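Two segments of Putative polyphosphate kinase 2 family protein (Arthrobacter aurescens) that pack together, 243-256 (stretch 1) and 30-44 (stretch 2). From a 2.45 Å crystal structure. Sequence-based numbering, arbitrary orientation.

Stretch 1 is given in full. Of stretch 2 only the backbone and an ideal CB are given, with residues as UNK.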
ATOM      1  N   HIS A 243      19.200   6.612  12.626  1.00 25.25           N
ATOM      2  CA  HIS A 243      19.274   5.379  13.342  1.00 25.57           C
ATOM      3  C   HIS A 243      19.875   4.368  12.404  1.00 25.54           C
ATOM      4  O   HIS A 243      19.499   4.300  11.252  1.00 25.15           O
ATOM      5  CB  HIS A 243      17.902   4.901  13.776  1.00 24.98           C
ATOM      6  CG  HIS A 243      17.144   5.896  14.587  1.00 24.78           C
ATOM      7  ND1 HIS A 243      16.373   6.874  14.013  1.00 22.43           N
ATOM      8  CD2 HIS A 243      17.034   6.058  15.928  1.00 23.50           C
ATOM      9  CE1 HIS A 243      15.836   7.609  14.969  1.00 24.40           C
ATOM     10  NE2 HIS A 243      16.209   7.123  16.140  1.00 21.52           N
ATOM     11  N   VAL A 244      20.804   3.584  12.912  1.00 26.51           N
ATOM     12  CA  VAL A 244      21.445   2.538  12.145  1.00 26.65           C
ATOM     13  C   VAL A 244      21.056   1.223  12.820  1.00 26.80           C
ATOM     14  O   VAL A 244      21.358   1.012  13.993  1.00 26.00           O
ATOM     15  CB  VAL A 244      22.975   2.698  12.151  1.00 27.91           C
ATOM     16  CG1 VAL A 244      23.628   1.397  11.633  1.00 30.36           C
ATOM     17  CG2 VAL A 244      23.420   3.951  11.339  1.00 26.15           C
ATOM     18  N   VAL A 245      20.355   0.390  12.049  1.00 26.47           N
ATOM     19  CA  VAL A 245      19.664  -0.780  12.497  1.00 25.92           C
ATOM     20  C   VAL A 245      20.379  -1.993  11.899  1.00 26.91           C
ATOM     21  O   VAL A 245      20.342  -2.215  10.673  1.00 26.94           O
ATOM     22  CB  VAL A 245      18.216  -0.799  11.963  1.00 25.57           C
ATOM     23  CG1 VAL A 245      17.568  -2.050  12.360  1.00 24.25           C
ATOM     24  CG2 VAL A 245      17.382   0.418  12.450  1.00 23.33           C
ATOM     25  N   PRO A 246      21.042  -2.795  12.747  1.00 27.01           N
ATOM     26  CA  PRO A 246      21.675  -4.019  12.290  1.00 27.12           C
ATOM     27  C   PRO A 246      20.650  -4.871  11.547  1.00 26.57           C
ATOM     28  O   PRO A 246      19.569  -5.106  12.074  1.00 26.64           O
ATOM     29  CB  PRO A 246      22.070  -4.669  13.582  1.00 27.58           C
ATOM     30  CG  PRO A 246      22.417  -3.586  14.433  1.00 27.92           C
ATOM     31  CD  PRO A 246      21.474  -2.464  14.104  1.00 27.73           C
ATOM     32  N   ALA A 247      20.960  -5.262  10.313  1.00 25.94           N
ATOM     33  CA  ALA A 247      19.951  -5.846   9.428  1.00 25.30           C
ATOM     34  C   ALA A 247      20.339  -7.201   8.840  1.00 25.47           C
ATOM     35  O   ALA A 247      19.605  -7.733   8.012  1.00 24.08           O
ATOM     36  CB  ALA A 247      19.625  -4.892   8.314  1.00 23.90           C
ATOM     37  N   ASN A 248      21.478  -7.754   9.239  1.00 26.36           N
ATOM     38  CA  ASN A 248      21.830  -9.110   8.786  1.00 28.08           C
ATOM     39  C   ASN A 248      20.713 -10.090   9.123  1.00 27.39           C
ATOM     40  O   ASN A 248      20.483 -11.003   8.375  1.00 27.10           O
ATOM     41  CB  ASN A 248      23.170  -9.643   9.394  1.00 29.32           C
ATOM     42  CG  ASN A 248      24.385  -9.260   8.578  1.00 30.17           C
ATOM     43  OD1 ASN A 248      24.313  -8.376   7.740  1.00 31.38           O
ATOM     44  ND2 ASN A 248      25.500  -9.937   8.806  1.00 31.72           N
ATOM     45  N   LYS A 249      20.038  -9.874  10.250  1.00 27.46           N
ATOM     46  CA  LYS A 249      18.834 -10.612  10.557  1.00 27.69           C
ATOM     47  C   LYS A 249      17.602  -9.861  10.093  1.00 27.31           C
ATOM     48  O   LYS A 249      17.265  -8.844  10.667  1.00 27.16           O
ATOM     49  CB  LYS A 249      18.737 -10.855  12.054  1.00 28.24           C
ATOM     50  CG  LYS A 249      19.754 -11.839  12.560  1.00 30.06           C
ATOM     51  CD  LYS A 249      19.816 -11.793  14.086  1.00 32.41           C
ATOM     52  CE  LYS A 249      20.639 -12.943  14.663  1.00 35.62           C
ATOM     53  NZ  LYS A 249      22.018 -12.506  14.855  1.00 38.76           N
ATOM     54  N   LYS A 250      16.902 -10.360   9.076  1.00 27.66           N
ATOM     55  CA  LYS A 250      15.751  -9.629   8.565  1.00 27.35           C
ATOM     56  C   LYS A 250      14.684  -9.434   9.636  1.00 26.65           C
ATOM     57  O   LYS A 250      14.128  -8.354   9.775  1.00 26.11           O
ATOM     58  CB  LYS A 250      15.162 -10.321   7.334  1.00 28.31           C
ATOM     59  CG  LYS A 250      16.041 -10.255   6.020  1.00 32.80           C
ATOM     60  CD  LYS A 250      15.256 -10.893   4.825  1.00 36.80           C
ATOM     61  CE  LYS A 250      16.063 -11.227   3.525  1.00 38.75           C
ATOM     62  NZ  LYS A 250      16.265 -12.721   3.329  1.00 41.31           N
ATOM     63  N   TRP A 251      14.424 -10.475  10.423  1.00 26.74           N
ATOM     64  CA  TRP A 251      13.395 -10.429  11.444  1.00 25.83           C
ATOM     65  C   TRP A 251      13.671  -9.332  12.414  1.00 24.60           C
ATOM     66  O   TRP A 251      12.740  -8.702  12.892  1.00 25.06           O
ATOM     67  CB  TRP A 251      13.233 -11.771  12.190  1.00 26.63           C
ATOM     68  CG  TRP A 251      14.418 -12.170  13.035  1.00 26.81           C
ATOM     69  CD1 TRP A 251      15.482 -12.952  12.652  1.00 25.87           C
ATOM     70  CD2 TRP A 251      14.655 -11.815  14.404  1.00 24.55           C
ATOM     71  NE1 TRP A 251      16.367 -13.077  13.702  1.00 27.82           N
ATOM     72  CE2 TRP A 251      15.883 -12.385  14.782  1.00 25.03           C
ATOM     73  CE3 TRP A 251      13.962 -11.059  15.332  1.00 24.17           C
ATOM     74  CZ2 TRP A 251      16.408 -12.223  16.040  1.00 26.74           C
ATOM     75  CZ3 TRP A 251      14.474 -10.909  16.583  1.00 24.40           C
ATOM     76  CH2 TRP A 251      15.684 -11.494  16.937  1.00 27.88           C
ATOM     77  N   TYR A 252      14.930  -9.096  12.747  1.00 23.73           N
ATOM     78  CA  TYR A 252      15.215  -8.033  13.746  1.00 22.60           C
ATOM     79  C   TYR A 252      14.993  -6.627  13.179  1.00 21.88           C
ATOM     80  O   TYR A 252      14.410  -5.754  13.843  1.00 20.49           O
ATOM     81  CB  TYR A 252      16.616  -8.104  14.313  1.00 21.87           C
ATOM     82  CG  TYR A 252      16.925  -6.871  15.151  1.00 21.49           C
ATOM     83  CD1 TYR A 252      16.318  -6.672  16.352  1.00 21.58           C
ATOM     84  CD2 TYR A 252      17.768  -5.885  14.686  1.00 21.43           C
ATOM     85  CE1 TYR A 252      16.572  -5.558  17.108  1.00 23.57           C
ATOM     86  CE2 TYR A 252      18.022  -4.768  15.408  1.00 22.34           C
ATOM     87  CZ  TYR A 252      17.426  -4.595  16.630  1.00 24.55           C
ATOM     88  OH  TYR A 252      17.686  -3.473  17.384  1.00 24.21           O
ATOM     89  N   ALA A 253      15.504  -6.412  11.975  1.00 21.91           N
ATOM     90  CA  ALA A 253      15.308  -5.130  11.296  1.00 22.88           C
ATOM     91  C   ALA A 253      13.817  -4.821  11.170  1.00 23.23           C
ATOM     92  O   ALA A 253      13.415  -3.696  11.394  1.00 25.05           O
ATOM     93  CB  ALA A 253      15.972  -5.125   9.938  1.00 22.40           C
ATOM     94  N   ARG A 254      12.991  -5.802  10.843  1.00 22.91           N
ATOM     95  CA  ARG A 254      11.591  -5.526  10.745  1.00 23.18           C
ATOM     96  C   ARG A 254      11.015  -4.990  12.050  1.00 23.90           C
ATOM     97  O   ARG A 254      10.238  -4.027  12.004  1.00 25.86           O
ATOM     98  CB  ARG A 254      10.811  -6.757  10.362  1.00 23.78           C
ATOM     99  CG  ARG A 254      11.034  -7.208   8.961  1.00 24.69           C
ATOM    100  CD  ARG A 254      10.368  -8.534   8.710  1.00 25.95           C
ATOM    101  NE  ARG A 254      10.893  -9.114   7.470  1.00 30.46           N
ATOM    102  CZ  ARG A 254      11.344 -10.370   7.307  1.00 32.33           C
ATOM    103  NH1 ARG A 254      11.330 -11.279   8.279  1.00 30.22           N
ATOM    104  NH2 ARG A 254      11.769 -10.737   6.113  1.00 32.50           N
ATOM    105  N   ILE A 255      11.314  -5.620  13.189  1.00 22.97           N
ATOM    106  CA  ILE A 255      10.757  -5.161  14.443  1.00 22.59           C
ATOM    107  C   ILE A 255      11.425  -3.900  14.965  1.00 22.66           C
ATOM    108  O   ILE A 255      10.860  -3.191  15.778  1.00 21.27           O
ATOM    109  CB  ILE A 255      10.773  -6.218  15.536  1.00 23.36           C
ATOM    110  CG1 ILE A 255      12.207  -6.753  15.784  1.00 24.37           C
ATOM    111  CG2 ILE A 255       9.797  -7.307  15.202  1.00 20.78           C
ATOM    112  CD1 ILE A 255      12.309  -7.694  17.001  1.00 21.37           C
ATOM    113  N   ALA A 256      12.625  -3.605  14.490  1.00 23.09           N
ATOM    114  CA  ALA A 256      13.327  -2.406  14.978  1.00 23.18           C
ATOM    115  C   ALA A 256      12.744  -1.200  14.235  1.00 22.38           C
ATOM    116  O   ALA A 256      12.446  -0.162  14.836  1.00 21.49           O
ATOM    117  CB  ALA A 256      14.861  -2.530  14.802  1.00 22.38           C
ATOM    118  N   UNK A  30      31.856   0.391  14.933  1.00 52.30           N
ATOM    119  CA  UNK A  30      31.393  -0.219  16.202  1.00 52.05           C
ATOM    120  C   UNK A  30      30.066  -0.987  16.072  1.00 50.49           C
ATOM    121  O   UNK A  30      29.718  -1.770  16.947  1.00 51.41           O
ATOM    122  CB  UNK A  30      31.233   0.872  17.263  1.00 52.05           C
ATOM    123  N   UNK A  31      29.328  -0.784  14.976  1.00 48.03           N
ATOM    124  CA  UNK A  31      28.062  -1.485  14.763  1.00 45.88           C
ATOM    125  C   UNK A  31      28.288  -2.905  14.241  1.00 44.93           C
ATOM    126  O   UNK A  31      28.999  -3.103  13.268  1.00 44.35           O
ATOM    127  CB  UNK A  31      27.184  -0.702  13.785  1.00 45.88           C
ATOM    128  N   UNK A  32      27.663  -3.868  14.914  1.00 43.87           N
ATOM    129  CA  UNK A  32      27.660  -5.249  14.503  1.00 43.62           C
ATOM    130  C   UNK A  32      26.343  -5.611  13.770  1.00 42.03           C
ATOM    131  O   UNK A  32      25.245  -5.679  14.366  1.00 41.01           O
ATOM    132  CB  UNK A  32      27.867  -6.150  15.722  1.00 43.62           C
ATOM    133  N   UNK A  33      26.444  -5.884  12.472  1.00 41.00           N
ATOM    134  CA  UNK A  33      25.268  -6.128  11.668  1.00 39.49           C
ATOM    135  C   UNK A  33      24.489  -7.358  12.093  1.00 38.85           C
ATOM    136  O   UNK A  33      23.410  -7.582  11.559  1.00 38.11           O
ATOM    137  CB  UNK A  33      25.672  -6.262  10.198  1.00 39.49           C
ATOM    138  N   UNK A  34      25.069  -8.176  12.975  1.00 38.50           N
ATOM    139  CA  UNK A  34      24.475  -9.433  13.406  1.00 37.69           C
ATOM    140  C   UNK A  34      23.736  -9.257  14.723  1.00 36.46           C
ATOM    141  O   UNK A  34      22.893 -10.065  15.052  1.00 36.74           O
ATOM    142  CB  UNK A  34      25.548 -10.515  13.541  1.00 37.69           C
ATOM    143  N   UNK A  35      24.036  -8.199  15.471  1.00 35.00           N
ATOM    144  CA  UNK A  35      23.375  -7.936  16.753  1.00 33.91           C
ATOM    145  C   UNK A  35      21.875  -7.613  16.601  1.00 31.94           C
ATOM    146  O   UNK A  35      21.416  -7.330  15.476  1.00 31.13           O
ATOM    147  CB  UNK A  35      24.079  -6.777  17.461  1.00 33.91           C
ATOM    148  N   UNK A  36      21.157  -7.687  17.738  1.00 30.50           N
ATOM    149  CA  UNK A  36      19.717  -7.356  17.882  1.00 28.98           C
ATOM    150  C   UNK A  36      19.543  -6.353  19.035  1.00 28.94           C
ATOM    151  O   UNK A  36      18.878  -6.626  20.038  1.00 28.98           O
ATOM    152  CB  UNK A  36      18.887  -8.615  18.139  1.00 28.98           C
ATOM    153  N   UNK A  37      20.165  -5.179  18.909  1.00 28.62           N
ATOM    154  CA  UNK A  37      20.248  -4.270  20.032  1.00 28.65           C
ATOM    155  C   UNK A  37      18.923  -3.891  20.637  1.00 28.72           C
ATOM    156  O   UNK A  37      17.974  -3.559  19.932  1.00 27.75           O
ATOM    157  CB  UNK A  37      20.977  -2.996  19.600  1.00 28.65           C
ATOM    158  N   UNK A  38      18.891  -3.927  21.955  1.00 30.05           N
ATOM    159  CA  UNK A  38      17.709  -3.638  22.733  1.00 30.07           C
ATOM    160  C   UNK A  38      16.739  -4.797  22.832  1.00 29.96           C
ATOM    161  O   UNK A  38      15.760  -4.679  23.568  1.00 31.27           O
ATOM    162  CB  UNK A  38      16.991  -2.426  22.135  1.00 30.07           C
ATOM    163  N   UNK A  39      16.978  -5.896  22.103  1.00 28.69           N
ATOM    164  CA  UNK A  39      15.988  -6.963  22.028  1.00 28.18           C
ATOM    165  C   UNK A  39      16.585  -8.210  22.606  1.00 29.56           C
ATOM    166  O   UNK A  39      17.629  -8.668  22.138  1.00 28.79           O
ATOM    167  CB  UNK A  39      15.520  -7.201  20.591  1.00 28.18           C
ATOM    168  N   UNK A  40      15.901  -8.777  23.593  1.00 30.40           N
ATOM    169  CA  UNK A  40      16.429  -9.901  24.313  1.00 31.64           C
ATOM    170  C   UNK A  40      15.824 -11.185  23.846  1.00 31.41           C
ATOM    171  O   UNK A  40      16.153 -12.195  24.390  1.00 33.38           O
ATOM    172  CB  UNK A  40      16.204  -9.729  25.817  1.00 31.64           C
ATOM    173  N   UNK A  41      14.897 -11.167  22.902  1.00 30.06           N
ATOM    174  CA  UNK A  41      14.285 -12.416  22.432  1.00 28.83           C
ATOM    175  C   UNK A  41      14.986 -12.890  21.176  1.00 28.44           C
ATOM    176  O   UNK A  41      15.906 -12.238  20.692  1.00 28.59           O
ATOM    177  CB  UNK A  41      12.789 -12.231  22.168  1.00 28.83           C
ATOM    178  N   UNK A  42      14.527 -13.991  20.604  1.00 28.44           N
ATOM    179  CA  UNK A  42      15.093 -14.497  19.349  1.00 28.71           C
ATOM    180  C   UNK A  42      14.023 -14.463  18.235  1.00 28.52           C
ATOM    181  O   UNK A  42      12.938 -13.963  18.437  1.00 27.27           O
ATOM    182  CB  UNK A  42      15.627 -15.918  19.538  1.00 28.71           C
ATOM    183  N   UNK A  43      14.342 -15.011  17.073  1.00 29.21           N
ATOM    184  CA  UNK A  43      13.473 -14.964  15.917  1.00 29.26           C
ATOM    185  C   UNK A  43      12.020 -15.354  16.184  1.00 28.92           C
ATOM    186  O   UNK A  43      11.129 -14.620  15.826  1.00 29.01           O
ATOM    187  CB  UNK A  43      14.045 -15.879  14.833  1.00 29.26           C
ATOM    188  N   UNK A  44      11.763 -16.490  16.823  1.00 29.12           N
ATOM    189  CA  UNK A  44      10.384 -16.901  17.088  1.00 28.54           C
ATOM    190  C   UNK A  44       9.624 -15.825  17.863  1.00 28.39           C
ATOM    191  O   UNK A  44       8.435 -15.611  17.606  1.00 28.25           O
ATOM    192  CB  UNK A  44      10.363 -18.219  17.865  1.00 28.54           C
TER

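Position 30 has nothing of stretch 1 within 5.5 Å of its ideal CB, so this contact leaves it unconstrained; it is Gly 30. At 31 the CA-to-CB bond points toward stretch 1, with the ideal CB 4.7 Å from Val 244 CG1 and the Pro 246 ring nearby. A medium aliphatic group suits this apolar patch, whether valine, isoleucine or leucine. The residue is Val 31, whose CG1 lies 4.1 Å from Val 244 CG1 and 4.0 Å from Pro 246 CG.

Position 32 points away and opens a type I turn, where Asp, Asn or Ser is common. Asp 32 accepts from the backbone through OD1, 3.1 Å from N of residue 34.

At 33, phi of -63° and psi of -11° fit the second place of that turn, and proline is favoured there. Pro 33 offers its O to Asn 248 N at 3.0 Å. The same O and the O of position 35 each accept from one water.

The CB of 34 points away, yet its ideal position is 4.3 Å from Lys 249 NZ and 4.8 Å from Asn 248 ND2. Two donors favour an acidic or amide chain long enough to fold back. Glu 34 does so with chi1 and chi2 both m: OE1 forms a salt bridge with Lys 249 NZ at 3.2 Å, and OE2 accepts from Asn 248 ND2 at 2.9 Å.

Position 35 points sideways, its ideal CB 4.7 Å from Pro 246 CG; a small residue suits. Ser 35 sets OG 3.5 Å from Pro 246 CG and donates it to Asp 32 O at a very short 2.5 Å.

At 36 the CA sits 3.6 Å from the Tyr 252 ring centroid, over its face, and CB heads sideways between Tyr 252 and Trp 251. Threonine, valine or serine would serve. Thr 36 CG2 reaches Trp 251 CZ2 at 3.7 Å.

Angles of -56°/135° at 37, followed by phi of 81° at 38, describe a type II turn, suggesting proline then glycine. Pro 37 packs CD 3.8 Å from Pro 246 CG and accepts at O from Tyr 252 OH at 2.6 Å; Gly 38 follows.

Position 39 points toward Tyr 252 and Ile 255, inviting a large apolar or aromatic group. Tyr 39 receives Ile 255 CD1 over its ring face, 3.7 Å from the centroid.

Positions 40, 41 and 42 are weakly constrained: Thr 40, Gly 41, Val 42. At 43 the CA covers the Trp 251 six-membered ring; many chains fit, and Lys 43 leads its end away. Outward-pointing 44 is Ala 44.

Stretch 2, residues 30-44: GVDPESTPGYTGVKA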
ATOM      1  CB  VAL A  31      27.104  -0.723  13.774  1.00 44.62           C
ATOM      2  CG1 VAL A  31      25.768  -1.454  13.660  1.00 42.52           C
ATOM      3  CG2 VAL A  31      26.913   0.713  14.223  1.00 43.33           C
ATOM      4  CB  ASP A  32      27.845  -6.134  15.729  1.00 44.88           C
ATOM      5  CG  ASP A  32      27.915  -7.625  15.380  1.00 46.81           C
ATOM      6  OD1 ASP A  32      27.907  -7.985  14.177  1.00 50.19           O
ATOM      7  OD2 ASP A  32      27.964  -8.436  16.323  1.00 50.61           O
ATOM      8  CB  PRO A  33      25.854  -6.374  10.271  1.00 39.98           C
ATOM      9  CG  PRO A  33      27.181  -5.755  10.305  1.00 40.74           C
ATOM     10  CD  PRO A  33      27.673  -5.980  11.678  1.00 42.08           C
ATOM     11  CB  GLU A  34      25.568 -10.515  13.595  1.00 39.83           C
ATOM     12  CG  GLU A  34      26.036 -11.267  12.331  1.00 40.51           C
ATOM     13  CD  GLU A  34      24.903 -12.078  11.655  1.00 43.02           C
ATOM     14  OE1 GLU A  34      23.894 -12.479  12.314  1.00 47.69           O
ATOM     15  OE2 GLU A  34      25.002 -12.314  10.441  1.00 43.35           O
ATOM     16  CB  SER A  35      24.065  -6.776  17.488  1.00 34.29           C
ATOM     17  OG  SER A  35      24.265  -5.662  16.641  1.00 32.94           O
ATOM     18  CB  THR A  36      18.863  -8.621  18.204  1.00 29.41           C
ATOM     19  OG1 THR A  36      19.250  -9.135  19.483  1.00 28.25           O
ATOM     20  CG2 THR A  36      18.992  -9.745  17.110  1.00 25.56           C
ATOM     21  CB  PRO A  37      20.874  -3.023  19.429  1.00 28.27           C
ATOM     22  CG  PRO A  37      21.580  -3.473  18.228  1.00 28.12           C
ATOM     23  CD  PRO A  37      20.788  -4.608  17.698  1.00 28.69           C
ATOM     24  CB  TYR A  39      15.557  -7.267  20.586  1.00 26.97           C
ATOM     25  CG  TYR A  39      14.246  -8.067  20.514  1.00 24.58           C
ATOM     26  CD1 TYR A  39      13.061  -7.520  20.951  1.00 25.28           C
ATOM     27  CD2 TYR A  39      14.201  -9.352  20.034  1.00 20.85           C
ATOM     28  CE1 TYR A  39      11.886  -8.222  20.909  1.00 23.52           C
ATOM     29  CE2 TYR A  39      13.027 -10.057  19.980  1.00 20.73           C
ATOM     30  CZ  TYR A  39      11.878  -9.499  20.439  1.00 20.64           C
ATOM     31  OH  TYR A  39      10.676 -10.157  20.349  1.00 21.10           O
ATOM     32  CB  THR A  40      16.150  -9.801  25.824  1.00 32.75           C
ATOM     33  OG1 THR A  40      14.746  -9.922  26.026  1.00 32.09           O
ATOM     34  CG2 THR A  40      16.678  -8.470  26.429  1.00 31.14           C
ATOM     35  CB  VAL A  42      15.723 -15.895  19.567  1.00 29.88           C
ATOM     36  CG1 VAL A  42      16.773 -15.795  20.669  1.00 31.75           C
ATOM     37  CG2 VAL A  42      14.699 -16.945  20.001  1.00 28.98           C
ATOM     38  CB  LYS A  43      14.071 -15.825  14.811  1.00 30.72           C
ATOM     39  CG  LYS A  43      13.232 -15.965  13.547  1.00 34.11           C
ATOM     40  CD  LYS A  43      14.095 -16.453  12.348  1.00 38.94           C
ATOM     41  CE  LYS A  43      13.367 -17.602  11.576  1.00 44.32           C
ATOM     42  NZ  LYS A  43      14.220 -18.535  10.722  1.00 46.84           N
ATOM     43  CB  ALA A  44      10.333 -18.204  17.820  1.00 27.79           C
TER
HETATM   44  O   HOH W   1      20.859  -8.219  12.740  1.00 29.30           O
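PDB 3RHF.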